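Local coordinates for protein class I phosphodiesterase PDEB1 (Leishmania major, PDB 2R8Q) that belongs to the class I phosphodiesterase family, whose all-helical catalytic domain here holds zinc, magnesium and 3-isobutyl-1-methylxanthine, at residues T126-Y131 with G197-Y202; L133-L138 with D190-L195; Y152-S157 with D281-K286. All blocks are in the same frame, centred on the assembly; numbering follows the deposited sequence.

Contact 1. Residues T126-Y131 with G197-Y202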
ATOM      1  N   THR A 126      20.197   3.467 -20.989  1.00 17.45           N
ATOM      2  CA  THR A 126      21.466   3.028 -20.421  1.00 17.08           C
ATOM      3  C   THR A 126      21.277   1.549 -20.101  1.00 17.89           C
ATOM      4  O   THR A 126      20.146   1.053 -20.093  1.00 17.53           O
ATOM      5  CB  THR A 126      21.812   3.771 -19.112  1.00 17.62           C
ATOM      6  OG1 THR A 126      20.821   3.488 -18.115  1.00 16.17           O
ATOM      7  CG2 THR A 126      21.880   5.269 -19.357  1.00 18.23           C
ATOM      8  N   GLU A 127      22.370   0.838 -19.840  1.00 18.55           N
ATOM      9  CA  GLU A 127      22.266  -0.582 -19.518  1.00 17.82           C
ATOM     10  C   GLU A 127      21.502  -0.771 -18.211  1.00 16.71           C
ATOM     11  O   GLU A 127      20.743  -1.726 -18.061  1.00 17.50           O
ATOM     12  CB  GLU A 127      23.656  -1.216 -19.418  1.00 20.72           C
ATOM     13  CG  GLU A 127      24.421  -1.204 -20.728  1.00 25.11           C
ATOM     14  CD  GLU A 127      25.719  -1.985 -20.659  1.00 27.96           C
ATOM     15  OE1 GLU A 127      26.496  -1.765 -19.708  1.00 30.65           O
ATOM     16  OE2 GLU A 127      25.963  -2.815 -21.562  1.00 31.21           O
ATOM     17  N   LEU A 128      21.694   0.145 -17.267  1.00 16.47           N
ATOM     18  CA  LEU A 128      20.989   0.059 -15.993  1.00 16.33           C
ATOM     19  C   LEU A 128      19.483   0.163 -16.217  1.00 16.53           C
ATOM     20  O   LEU A 128      18.705  -0.569 -15.604  1.00 16.59           O
ATOM     21  CB  LEU A 128      21.447   1.175 -15.045  1.00 17.21           C
ATOM     22  CG  LEU A 128      20.696   1.247 -13.709  1.00 19.02           C
ATOM     23  CD1 LEU A 128      20.832  -0.071 -12.964  1.00 20.42           C
ATOM     24  CD2 LEU A 128      21.243   2.391 -12.867  1.00 20.44           C
ATOM     25  N   GLU A 129      19.073   1.071 -17.098  1.00 15.28           N
ATOM     26  CA  GLU A 129      17.654   1.255 -17.385  1.00 14.95           C
ATOM     27  C   GLU A 129      17.065   0.032 -18.079  1.00 15.11           C
ATOM     28  O   GLU A 129      15.910  -0.328 -17.844  1.00 15.36           O
ATOM     29  CB  GLU A 129      17.458   2.532 -18.206  1.00 14.97           C
ATOM     30  CG  GLU A 129      17.846   3.759 -17.392  1.00 17.12           C
ATOM     31  CD  GLU A 129      17.938   5.042 -18.188  1.00 18.02           C
ATOM     32  OE1 GLU A 129      18.216   4.995 -19.406  1.00 17.51           O
ATOM     33  OE2 GLU A 129      17.760   6.114 -17.571  1.00 18.13           O
ATOM     34  N   CYS A 130      17.857  -0.625 -18.922  1.00 15.40           N
ATOM     35  CA  CYS A 130      17.381  -1.830 -19.597  1.00 15.63           C
ATOM     36  C   CYS A 130      17.142  -2.916 -18.551  1.00 14.95           C
ATOM     37  O   CYS A 130      16.134  -3.626 -18.593  1.00 15.18           O
ATOM     38  CB  CYS A 130      18.406  -2.320 -20.621  1.00 15.35           C
ATOM     39  SG  CYS A 130      18.511  -1.288 -22.097  1.00 18.14           S
ATOM     40  N   TYR A 131      18.078  -3.036 -17.612  1.00 14.61           N
ATOM     41  CA  TYR A 131      17.995  -4.021 -16.539  1.00 14.84           C
ATOM     42  C   TYR A 131      16.761  -3.767 -15.681  1.00 14.06           C
ATOM     43  O   TYR A 131      15.962  -4.673 -15.440  1.00 15.49           O
ATOM     44  CB  TYR A 131      19.265  -3.953 -15.681  1.00 15.18           C
ATOM     45  CG  TYR A 131      19.283  -4.880 -14.488  1.00 15.28           C
ATOM     46  CD1 TYR A 131      19.025  -6.245 -14.632  1.00 17.12           C
ATOM     47  CD2 TYR A 131      19.572  -4.396 -13.214  1.00 16.01           C
ATOM     48  CE1 TYR A 131      19.052  -7.101 -13.535  1.00 16.31           C
ATOM     49  CE2 TYR A 131      19.601  -5.246 -12.110  1.00 15.92           C
ATOM     50  CZ  TYR A 131      19.339  -6.596 -12.280  1.00 17.27           C
ATOM     51  OH  TYR A 131      19.344  -7.435 -11.191  1.00 17.76           O
ATOM     52  N   GLY A 197      24.137   3.269  -3.579  1.00 24.55           N
ATOM     53  CA  GLY A 197      22.972   3.897  -2.982  1.00 24.50           C
ATOM     54  C   GLY A 197      22.261   4.824  -3.949  1.00 24.18           C
ATOM     55  O   GLY A 197      21.028   4.860  -4.001  1.00 24.46           O
ATOM     56  N   GLN A 198      23.042   5.569  -4.724  1.00 23.42           N
ATOM     57  CA  GLN A 198      22.497   6.507  -5.696  1.00 24.41           C
ATOM     58  C   GLN A 198      21.731   5.767  -6.787  1.00 22.73           C
ATOM     59  O   GLN A 198      20.620   6.155  -7.156  1.00 22.37           O
ATOM     60  CB  GLN A 198      23.628   7.324  -6.322  1.00 27.54           C
ATOM     61  CG  GLN A 198      23.165   8.387  -7.301  1.00 33.33           C
ATOM     62  CD  GLN A 198      24.322   9.178  -7.880  1.00 37.14           C
ATOM     63  OE1 GLN A 198      25.108   9.776  -7.143  1.00 39.41           O
ATOM     64  NE2 GLN A 198      24.433   9.186  -9.204  1.00 37.98           N
ATOM     65  N   ASP A 199      22.327   4.701  -7.306  1.00 20.72           N
ATOM     66  CA  ASP A 199      21.667   3.932  -8.352  1.00 20.73           C
ATOM     67  C   ASP A 199      20.456   3.165  -7.838  1.00 20.76           C
ATOM     68  O   ASP A 199      19.515   2.925  -8.590  1.00 18.57           O
ATOM     69  CB  ASP A 199      22.652   2.970  -9.023  1.00 22.39           C
ATOM     70  CG  ASP A 199      23.657   3.692  -9.895  1.00 25.21           C
ATOM     71  OD1 ASP A 199      23.329   4.793 -10.386  1.00 26.71           O
ATOM     72  OD2 ASP A 199      24.766   3.158 -10.098  1.00 26.49           O
ATOM     73  N   VAL A 200      20.469   2.784  -6.563  1.00 18.91           N
ATOM     74  CA  VAL A 200      19.330   2.061  -6.001  1.00 18.39           C
ATOM     75  C   VAL A 200      18.113   2.981  -5.979  1.00 17.26           C
ATOM     76  O   VAL A 200      17.018   2.581  -6.365  1.00 16.79           O
ATOM     77  CB  VAL A 200      19.610   1.558  -4.562  1.00 19.89           C
ATOM     78  CG1 VAL A 200      18.331   1.013  -3.940  1.00 23.55           C
ATOM     79  CG2 VAL A 200      20.666   0.464  -4.590  1.00 22.89           C
ATOM     80  N   ALA A 201      18.308   4.217  -5.535  1.00 16.33           N
ATOM     81  CA  ALA A 201      17.205   5.171  -5.488  1.00 16.32           C
ATOM     82  C   ALA A 201      16.703   5.444  -6.903  1.00 16.69           C
ATOM     83  O   ALA A 201      15.497   5.565  -7.136  1.00 17.48           O
ATOM     84  CB  ALA A 201      17.663   6.467  -4.833  1.00 18.00           C
ATOM     85  N   TYR A 202      17.638   5.545  -7.843  1.00 16.68           N
ATOM     86  CA  TYR A 202      17.302   5.795  -9.241  1.00 16.29           C
ATOM     87  C   TYR A 202      16.477   4.628  -9.783  1.00 16.27           C
ATOM     88  O   TYR A 202      15.461   4.819 -10.457  1.00 15.88           O
ATOM     89  CB  TYR A 202      18.586   5.940 -10.065  1.00 17.28           C
ATOM     90  CG  TYR A 202      18.364   6.385 -11.494  1.00 18.33           C
ATOM     91  CD1 TYR A 202      18.221   7.737 -11.811  1.00 19.77           C
ATOM     92  CD2 TYR A 202      18.295   5.454 -12.532  1.00 18.03           C
ATOM     93  CE1 TYR A 202      18.019   8.148 -13.127  1.00 19.91           C
ATOM     94  CE2 TYR A 202      18.092   5.853 -13.847  1.00 19.86           C
ATOM     95  CZ  TYR A 202      17.955   7.202 -14.138  1.00 20.18           C
ATOM     96  OH  TYR A 202      17.760   7.605 -15.440  1.00 20.51           O
TER
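Tyr202 OH donates a hydrogen bond to Glu129 OE2 at 2.6 Å, and this short bond is the tight point of the contact. The carboxylate oxygen lies at the edge of the ring and in its plane, and the hydroxyl meets it nearly along its C-O axis. The carboxylate and ring planes are only 20° apart. Tyr202 can span the gap because its CG is anti to the backbone N (chi1 -172°), which sends the ring across to the first turn of helix 127-139. The two helix segments pass 11.7 Å apart at a crossing angle of -48°.

The same glutamate is half of a capping box. Its OE1 accepts from Thr126 N at 3.0 Å, while Thr126 OG1, at the N-cap, receives Glu129 N at 3.2 Å. Glutamate suits this place because two oxygens let it close the box and still reach the tyrosine; Arg242 also forms a salt bridge with OE1. This gathering of donors probably favours the ionised carboxylate. Arg243 of helix 239-254 makes a cation-pi contact with the Tyr202 ring.

The other side is looser and nearer to solvent. Leucine suits this partly covered spot as an apolar side chain that needs no polar partner, and it also touches Phe76. Leu128 puts CD2 4.0 Å from Asp199 OD1 and 4.3 Å from Tyr202 CD2, grazing contacts with no polar bond between them.

Contact 2. Residues L133-L138 with D190-L195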
ATOM      1  N   LEU A 133      14.096  -2.097 -16.436  1.00 15.03           N
ATOM      2  CA  LEU A 133      12.874  -2.298 -17.206  1.00 14.23           C
ATOM      3  C   LEU A 133      12.470  -3.773 -17.231  1.00 14.91           C
ATOM      4  O   LEU A 133      11.300  -4.115 -17.036  1.00 13.99           O
ATOM      5  CB  LEU A 133      13.066  -1.783 -18.636  1.00 15.80           C
ATOM      6  CG  LEU A 133      11.874  -1.917 -19.587  1.00 17.16           C
ATOM      7  CD1 LEU A 133      10.662  -1.176 -19.020  1.00 18.20           C
ATOM      8  CD2 LEU A 133      12.251  -1.347 -20.947  1.00 19.76           C
ATOM      9  N   LEU A 134      13.445  -4.653 -17.448  1.00 14.27           N
ATOM     10  CA  LEU A 134      13.167  -6.084 -17.501  1.00 15.56           C
ATOM     11  C   LEU A 134      12.717  -6.631 -16.148  1.00 14.61           C
ATOM     12  O   LEU A 134      11.813  -7.468 -16.084  1.00 13.77           O
ATOM     13  CB  LEU A 134      14.402  -6.838 -18.010  1.00 15.27           C
ATOM     14  CG  LEU A 134      14.725  -6.520 -19.475  1.00 16.25           C
ATOM     15  CD1 LEU A 134      16.084  -7.096 -19.848  1.00 17.66           C
ATOM     16  CD2 LEU A 134      13.638  -7.095 -20.376  1.00 18.25           C
ATOM     17  N   VAL A 135      13.342  -6.155 -15.074  1.00 14.65           N
ATOM     18  CA  VAL A 135      12.985  -6.578 -13.729  1.00 16.04           C
ATOM     19  C   VAL A 135      11.572  -6.090 -13.412  1.00 15.59           C
ATOM     20  O   VAL A 135      10.760  -6.824 -12.852  1.00 15.96           O
ATOM     21  CB  VAL A 135      13.973  -5.992 -12.689  1.00 18.28           C
ATOM     22  CG1 VAL A 135      13.416  -6.146 -11.276  1.00 20.14           C
ATOM     23  CG2 VAL A 135      15.318  -6.693 -12.813  1.00 21.20           C
ATOM     24  N   THR A 136      11.285  -4.846 -13.788  1.00 15.40           N
ATOM     25  CA  THR A 136       9.978  -4.250 -13.538  1.00 15.09           C
ATOM     26  C   THR A 136       8.850  -5.055 -14.177  1.00 15.55           C
ATOM     27  O   THR A 136       7.763  -5.172 -13.612  1.00 14.04           O
ATOM     28  CB  THR A 136       9.933  -2.799 -14.058  1.00 14.83           C
ATOM     29  OG1 THR A 136      10.914  -2.023 -13.359  1.00 15.41           O
ATOM     30  CG2 THR A 136       8.562  -2.180 -13.821  1.00 17.91           C
ATOM     31  N   ALA A 137       9.102  -5.616 -15.353  1.00 14.74           N
ATOM     32  CA  ALA A 137       8.078  -6.408 -16.016  1.00 15.37           C
ATOM     33  C   ALA A 137       7.537  -7.508 -15.096  1.00 14.23           C
ATOM     34  O   ALA A 137       6.343  -7.784 -15.086  1.00 14.60           O
ATOM     35  CB  ALA A 137       8.641  -7.024 -17.299  1.00 16.40           C
ATOM     36  N   LEU A 138       8.414  -8.123 -14.306  1.00 14.22           N
ATOM     37  CA  LEU A 138       8.002  -9.208 -13.424  1.00 13.85           C
ATOM     38  C   LEU A 138       7.165  -8.798 -12.214  1.00 13.82           C
ATOM     39  O   LEU A 138       6.441  -9.622 -11.657  1.00 15.12           O
ATOM     40  CB  LEU A 138       9.235  -9.995 -12.954  1.00 15.96           C
ATOM     41  CG  LEU A 138      10.041 -10.661 -14.073  1.00 18.69           C
ATOM     42  CD1 LEU A 138      11.310 -11.282 -13.501  1.00 20.21           C
ATOM     43  CD2 LEU A 138       9.185 -11.720 -14.761  1.00 17.44           C
ATOM     44  N   ASP A 190      16.821  -9.390  -3.336  1.00 17.29           N
ATOM     45  CA  ASP A 190      17.074  -8.019  -3.764  1.00 17.92           C
ATOM     46  C   ASP A 190      17.968  -7.942  -5.000  1.00 18.23           C
ATOM     47  O   ASP A 190      19.197  -7.936  -4.894  1.00 19.35           O
ATOM     48  CB  ASP A 190      17.678  -7.228  -2.597  1.00 18.18           C
ATOM     49  CG  ASP A 190      18.012  -5.799  -2.968  1.00 19.87           C
ATOM     50  OD1 ASP A 190      17.467  -5.292  -3.971  1.00 20.23           O
ATOM     51  OD2 ASP A 190      18.818  -5.172  -2.245  1.00 23.60           O
ATOM     52  N   VAL A 191      17.346  -7.872  -6.177  1.00 17.41           N
ATOM     53  CA  VAL A 191      18.091  -7.812  -7.428  1.00 16.34           C
ATOM     54  C   VAL A 191      18.788  -6.473  -7.672  1.00 16.58           C
ATOM     55  O   VAL A 191      19.420  -6.277  -8.708  1.00 16.50           O
ATOM     56  CB  VAL A 191      17.194  -8.164  -8.641  1.00 16.40           C
ATOM     57  CG1 VAL A 191      16.718  -9.608  -8.519  1.00 16.74           C
ATOM     58  CG2 VAL A 191      16.006  -7.217  -8.717  1.00 17.98           C
ATOM     59  N   PHE A 192      18.664  -5.560  -6.713  1.00 17.15           N
ATOM     60  CA  PHE A 192      19.323  -4.255  -6.791  1.00 16.94           C
ATOM     61  C   PHE A 192      20.463  -4.256  -5.765  1.00 19.44           C
ATOM     62  O   PHE A 192      21.067  -3.216  -5.484  1.00 18.78           O
ATOM     63  CB  PHE A 192      18.341  -3.128  -6.443  1.00 18.47           C
ATOM     64  CG  PHE A 192      17.244  -2.921  -7.457  1.00 17.76           C
ATOM     65  CD1 PHE A 192      16.083  -2.239  -7.100  1.00 18.55           C
ATOM     66  CD2 PHE A 192      17.374  -3.381  -8.763  1.00 17.99           C
ATOM     67  CE1 PHE A 192      15.065  -2.021  -8.032  1.00 20.14           C
ATOM     68  CE2 PHE A 192      16.360  -3.165  -9.703  1.00 18.18           C
ATOM     69  CZ  PHE A 192      15.205  -2.484  -9.331  1.00 18.41           C
ATOM     70  N   GLU A 193      20.755  -5.436  -5.222  1.00 19.49           N
ATOM     71  CA  GLU A 193      21.789  -5.595  -4.197  1.00 19.80           C
ATOM     72  C   GLU A 193      23.179  -5.097  -4.586  1.00 20.47           C
ATOM     73  O   GLU A 193      23.955  -4.696  -3.719  1.00 20.90           O
ATOM     74  CB  GLU A 193      21.882  -7.069  -3.769  1.00 18.92           C
ATOM     75  CG  GLU A 193      22.544  -7.988  -4.796  1.00 19.60           C
ATOM     76  CD  GLU A 193      22.567  -9.443  -4.356  1.00 21.07           C
ATOM     77  OE1 GLU A 193      22.529  -9.692  -3.133  1.00 22.87           O
ATOM     78  OE2 GLU A 193      22.633 -10.332  -5.234  1.00 19.78           O
ATOM     79  N   GLY A 194      23.493  -5.121  -5.877  1.00 19.29           N
ATOM     80  CA  GLY A 194      24.807  -4.686  -6.321  1.00 21.52           C
ATOM     81  C   GLY A 194      24.910  -3.225  -6.710  1.00 20.78           C
ATOM     82  O   GLY A 194      25.982  -2.752  -7.086  1.00 22.98           O
ATOM     83  N   LEU A 195      23.803  -2.499  -6.619  1.00 20.60           N
ATOM     84  CA  LEU A 195      23.807  -1.093  -6.987  1.00 21.06           C
ATOM     85  C   LEU A 195      24.251  -0.174  -5.856  1.00 21.50           C
ATOM     86  O   LEU A 195      24.065  -0.477  -4.676  1.00 22.11           O
ATOM     87  CB  LEU A 195      22.414  -0.675  -7.454  1.00 20.11           C
ATOM     88  CG  LEU A 195      21.842  -1.451  -8.638  1.00 19.91           C
ATOM     89  CD1 LEU A 195      20.449  -0.921  -8.946  1.00 19.37           C
ATOM     90  CD2 LEU A 195      22.763  -1.314  -9.850  1.00 21.06           C
TER
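An Asx turn lies within the loop between helices 171-184 and 197-212, and the two residues after its aspartate, Val191 and Phe192, press against helix 127-139 in the all-helical phosphodiesterase fold. Val135 on that helix meets Val191 tip to tip: CG1 of Val135 lies 3.8 Å from Val191 CG2, and CG2 of Val135 is 4.2 Å from the same methyl. Val191 turns this branch between its backbone N and carbonyl carbon (chi1 -64° for CG1, which stands anti to the carbonyl carbon), and a single methyl thereby faces both branches of Val135.

Phe192 comes in beside it, its CE2 4.5 Å from Val135 CG1, a looser and oblique approach. Valine suits the helix position because its short, branched side chain offers two methyls close to the backbone. Phenylalanine, with its longer reach, extends from the turn toward the same valine, and its ring also meets Tyr204 edge-to-face. Phe86 of helix 80-92 packs on both valines, and the contact is buried.

The loop holds its shape with its own bonds. Two overlapping type I turns, Asp190 to Glu193 and Phe192 to Leu195, shape it, the first closed by Glu193 N to Asp190 O. Aspartate suits the start of the turn because its short carboxylate can bend back to the main chain: OD1 receives Phe192 N at 3.0 Å, from above the carboxylate plane and 58° out of it.

Contact 3. Residues Y152-S157 with D281-K286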
ATOM      1  N   TYR A 152     -13.212  -1.870  -8.339  1.00 18.97           N
ATOM      2  CA  TYR A 152     -13.050  -1.466  -6.949  1.00 20.17           C
ATOM      3  C   TYR A 152     -13.880  -0.241  -6.595  1.00 21.74           C
ATOM      4  O   TYR A 152     -14.393  -0.126  -5.481  1.00 22.53           O
ATOM      5  CB  TYR A 152     -11.574  -1.210  -6.644  1.00 19.89           C
ATOM      6  CG  TYR A 152     -10.738  -2.463  -6.726  1.00 20.29           C
ATOM      7  CD1 TYR A 152     -10.026  -2.779  -7.882  1.00 21.19           C
ATOM      8  CD2 TYR A 152     -10.692  -3.356  -5.658  1.00 21.45           C
ATOM      9  CE1 TYR A 152      -9.289  -3.955  -7.972  1.00 20.51           C
ATOM     10  CE2 TYR A 152      -9.961  -4.536  -5.737  1.00 22.98           C
ATOM     11  CZ  TYR A 152      -9.262  -4.829  -6.896  1.00 22.44           C
ATOM     12  OH  TYR A 152      -8.546  -6.002  -6.975  1.00 23.98           O
ATOM     13  N   LEU A 153     -14.022   0.669  -7.550  1.00 22.90           N
ATOM     14  CA  LEU A 153     -14.797   1.879  -7.322  1.00 26.01           C
ATOM     15  C   LEU A 153     -16.297   1.592  -7.385  1.00 26.62           C
ATOM     16  O   LEU A 153     -17.056   2.026  -6.518  1.00 27.01           O
ATOM     17  CB  LEU A 153     -14.422   2.939  -8.361  1.00 28.22           C
ATOM     18  CG  LEU A 153     -12.953   3.369  -8.376  1.00 31.90           C
ATOM     19  CD1 LEU A 153     -12.729   4.389  -9.481  1.00 33.82           C
ATOM     20  CD2 LEU A 153     -12.571   3.957  -7.023  1.00 31.81           C
ATOM     21  N   LYS A 154     -16.713   0.847  -8.404  1.00 26.20           N
ATOM     22  CA  LYS A 154     -18.125   0.512  -8.590  1.00 26.58           C
ATOM     23  C   LYS A 154     -18.749  -0.291  -7.452  1.00 25.35           C
ATOM     24  O   LYS A 154     -19.935  -0.136  -7.153  1.00 26.24           O
ATOM     25  CB  LYS A 154     -18.318  -0.281  -9.886  1.00 29.19           C
ATOM     26  CG  LYS A 154     -17.991   0.466 -11.161  1.00 34.73           C
ATOM     27  CD  LYS A 154     -18.230  -0.434 -12.368  1.00 38.45           C
ATOM     28  CE  LYS A 154     -17.972   0.292 -13.676  1.00 41.04           C
ATOM     29  NZ  LYS A 154     -18.117  -0.624 -14.843  1.00 44.70           N
ATOM     30  N   THR A 155     -17.957  -1.152  -6.825  1.00 23.50           N
ATOM     31  CA  THR A 155     -18.453  -2.010  -5.755  1.00 23.29           C
ATOM     32  C   THR A 155     -18.190  -1.524  -4.333  1.00 25.54           C
ATOM     33  O   THR A 155     -18.407  -2.266  -3.374  1.00 27.26           O
ATOM     34  CB  THR A 155     -17.863  -3.424  -5.885  1.00 22.59           C
ATOM     35  OG1 THR A 155     -16.434  -3.352  -5.790  1.00 21.22           O
ATOM     36  CG2 THR A 155     -18.242  -4.038  -7.229  1.00 22.09           C
ATOM     37  N   ASP A 156     -17.727  -0.288  -4.194  1.00 27.68           N
ATOM     38  CA  ASP A 156     -17.437   0.265  -2.875  1.00 30.34           C
ATOM     39  C   ASP A 156     -16.475  -0.623  -2.088  1.00 29.63           C
ATOM     40  O   ASP A 156     -16.587  -0.749  -0.867  1.00 31.13           O
ATOM     41  CB  ASP A 156     -18.733   0.448  -2.075  1.00 34.05           C
ATOM     42  CG  ASP A 156     -19.591   1.583  -2.600  1.00 38.27           C
ATOM     43  OD1 ASP A 156     -19.997   1.534  -3.781  1.00 40.73           O
ATOM     44  OD2 ASP A 156     -19.859   2.529  -1.829  1.00 41.22           O
ATOM     45  N   SER A 157     -15.535  -1.246  -2.791  1.00 27.53           N
ATOM     46  CA  SER A 157     -14.548  -2.106  -2.149  1.00 27.01           C
ATOM     47  C   SER A 157     -13.653  -1.225  -1.283  1.00 25.65           C
ATOM     48  O   SER A 157     -13.444  -0.052  -1.592  1.00 26.82           O
ATOM     49  CB  SER A 157     -13.700  -2.820  -3.200  1.00 28.32           C
ATOM     50  OG  SER A 157     -13.000  -1.884  -4.003  1.00 33.29           O
ATOM     51  N   ASP A 281     -19.293 -11.491 -14.225  1.00 19.95           N
ATOM     52  CA  ASP A 281     -20.095 -12.377 -13.389  1.00 21.78           C
ATOM     53  C   ASP A 281     -20.110 -11.858 -11.956  1.00 22.31           C
ATOM     54  O   ASP A 281     -21.144 -11.885 -11.289  1.00 22.31           O
ATOM     55  CB  ASP A 281     -19.544 -13.807 -13.409  1.00 22.90           C
ATOM     56  CG  ASP A 281     -19.680 -14.474 -14.765  1.00 24.94           C
ATOM     57  OD1 ASP A 281     -20.551 -14.054 -15.556  1.00 26.06           O
ATOM     58  OD2 ASP A 281     -18.922 -15.430 -15.034  1.00 27.14           O
ATOM     59  N   MET A 282     -18.962 -11.385 -11.482  1.00 22.83           N
ATOM     60  CA  MET A 282     -18.873 -10.856 -10.124  1.00 22.69           C
ATOM     61  C   MET A 282     -19.664  -9.565  -9.985  1.00 22.18           C
ATOM     62  O   MET A 282     -20.254  -9.304  -8.933  1.00 22.39           O
ATOM     63  CB  MET A 282     -17.414 -10.611  -9.732  1.00 24.78           C
ATOM     64  CG  MET A 282     -16.627 -11.882  -9.477  1.00 27.61           C
ATOM     65  SD  MET A 282     -14.946 -11.552  -8.923  1.00 31.97           S
ATOM     66  CE  MET A 282     -14.095 -11.503 -10.478  1.00 29.78           C
ATOM     67  N   GLU A 283     -19.678  -8.753 -11.038  1.00 21.47           N
ATOM     68  CA  GLU A 283     -20.417  -7.499 -11.003  1.00 20.93           C
ATOM     69  C   GLU A 283     -21.916  -7.778 -10.948  1.00 22.35           C
ATOM     70  O   GLU A 283     -22.659  -7.064 -10.273  1.00 22.81           O
ATOM     71  CB  GLU A 283     -20.065  -6.639 -12.222  1.00 20.25           C
ATOM     72  CG  GLU A 283     -18.598  -6.219 -12.234  1.00 21.18           C
ATOM     73  CD  GLU A 283     -18.216  -5.405 -13.448  1.00 21.22           C
ATOM     74  OE1 GLU A 283     -18.670  -5.749 -14.561  1.00 22.26           O
ATOM     75  OE2 GLU A 283     -17.445  -4.433 -13.293  1.00 21.91           O
ATOM     76  N   LYS A 284     -22.358  -8.818 -11.647  1.00 23.18           N
ATOM     77  CA  LYS A 284     -23.770  -9.176 -11.639  1.00 23.22           C
ATOM     78  C   LYS A 284     -24.155  -9.642 -10.241  1.00 24.73           C
ATOM     79  O   LYS A 284     -25.264  -9.386  -9.773  1.00 26.28           O
ATOM     80  CB  LYS A 284     -24.052 -10.290 -12.648  1.00 22.06           C
ATOM     81  CG  LYS A 284     -23.830  -9.879 -14.094  1.00 23.30           C
ATOM     82  CD  LYS A 284     -24.137 -11.015 -15.051  1.00 26.42           C
ATOM     83  CE  LYS A 284     -23.834 -10.613 -16.486  1.00 27.25           C
ATOM     84  NZ  LYS A 284     -24.162 -11.710 -17.442  1.00 29.53           N
ATOM     85  N   GLU A 285     -23.230 -10.322  -9.572  1.00 24.78           N
ATOM     86  CA  GLU A 285     -23.484 -10.818  -8.226  1.00 27.02           C
ATOM     87  C   GLU A 285     -23.517  -9.687  -7.205  1.00 26.27           C
ATOM     88  O   GLU A 285     -24.142  -9.811  -6.152  1.00 25.98           O
ATOM     89  CB  GLU A 285     -22.419 -11.845  -7.832  1.00 30.29           C
ATOM     90  CG  GLU A 285     -22.448 -13.110  -8.674  1.00 36.58           C
ATOM     91  CD  GLU A 285     -21.430 -14.136  -8.220  1.00 41.24           C
ATOM     92  OE1 GLU A 285     -21.503 -14.570  -7.050  1.00 44.59           O
ATOM     93  OE2 GLU A 285     -20.557 -14.511  -9.034  1.00 43.92           O
ATOM     94  N   LYS A 286     -22.848  -8.582  -7.517  1.00 25.56           N
ATOM     95  CA  LYS A 286     -22.820  -7.439  -6.614  1.00 26.11           C
ATOM     96  C   LYS A 286     -23.845  -6.369  -6.992  1.00 25.52           C
ATOM     97  O   LYS A 286     -23.929  -5.316  -6.355  1.00 25.40           O
ATOM     98  CB  LYS A 286     -21.407  -6.849  -6.565  1.00 28.00           C
ATOM     99  CG  LYS A 286     -20.392  -7.832  -5.995  1.00 31.27           C
ATOM    100  CD  LYS A 286     -19.015  -7.227  -5.807  1.00 34.95           C
ATOM    101  CE  LYS A 286     -18.089  -8.230  -5.124  1.00 37.19           C
ATOM    102  NZ  LYS A 286     -16.725  -7.686  -4.869  1.00 39.76           N
TER
HETATM  103  O   HOH W   1     -15.725  -5.411  -4.116  1.00 38.65           O
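A single water joins Thr155 to Lys286 across the contact: it donates to OG1 of Thr155 at 2.7 Å and accepts from NZ of Lys286 at 2.6 Å. Thr155 OG1 also bonds to Phe151 O, in the last turn of helix 149-154 just before it, so the hydroxyl is used twice. Beside the water bridge the lysine chain lies obliquely across the threonine methyl, with CD 3.6 Å from Thr155 CG2. Lysine serves both needs, its extended methylenes covering the methyl while the ammonium reaches the water. Threonine answers with one apolar and one polar branch; chi1 of 61° turns OG1 to the Phe151 carbonyl and leaves CG2 for the lysine.

Lys154 NZ and Glu283 OE2 stand 4.2 Å apart, too far for a salt bridge though the opposite charges should attract; OE2 bonds to Gln279 instead. A Schellman motif with Asp156 at C-prime ends helix 149-154, and Tyr152 O takes both Ser157 N and Ser157 OG, the latter at 2.7 Å. Ser157 then caps helix 158-166. The contact thus sets the end of helix 149-154 against the C-terminal turn of helix 262-285, with Phe151 packing on Met282, Glu283 and Lys286.

Overall arrangement
Contacts 1 and 2 adjoin, their centres 9 Å apart, and share helix 127-139; along the chain, contact 2 falls within the span between the two segments of contact 1. Tyr131 OH of contact 1 probably hydrogen-bonds to Val191 O of contact 2, at 2.7 Å, and Leu128 CD1 packs on Leu195 CD2. Contact 3 lies across the chain's centre from contact 1, about 40 Å between centres. Its Glu283 side chain is about 13 Å from 3-isobutyl-1-methylxanthine. Shortly after contact 2, helix 127-139 leads to the zinc ligands His140 and Asp141. Asp156 of contact 3 packs on Ala201 of the second subunit, a residue of contact 1.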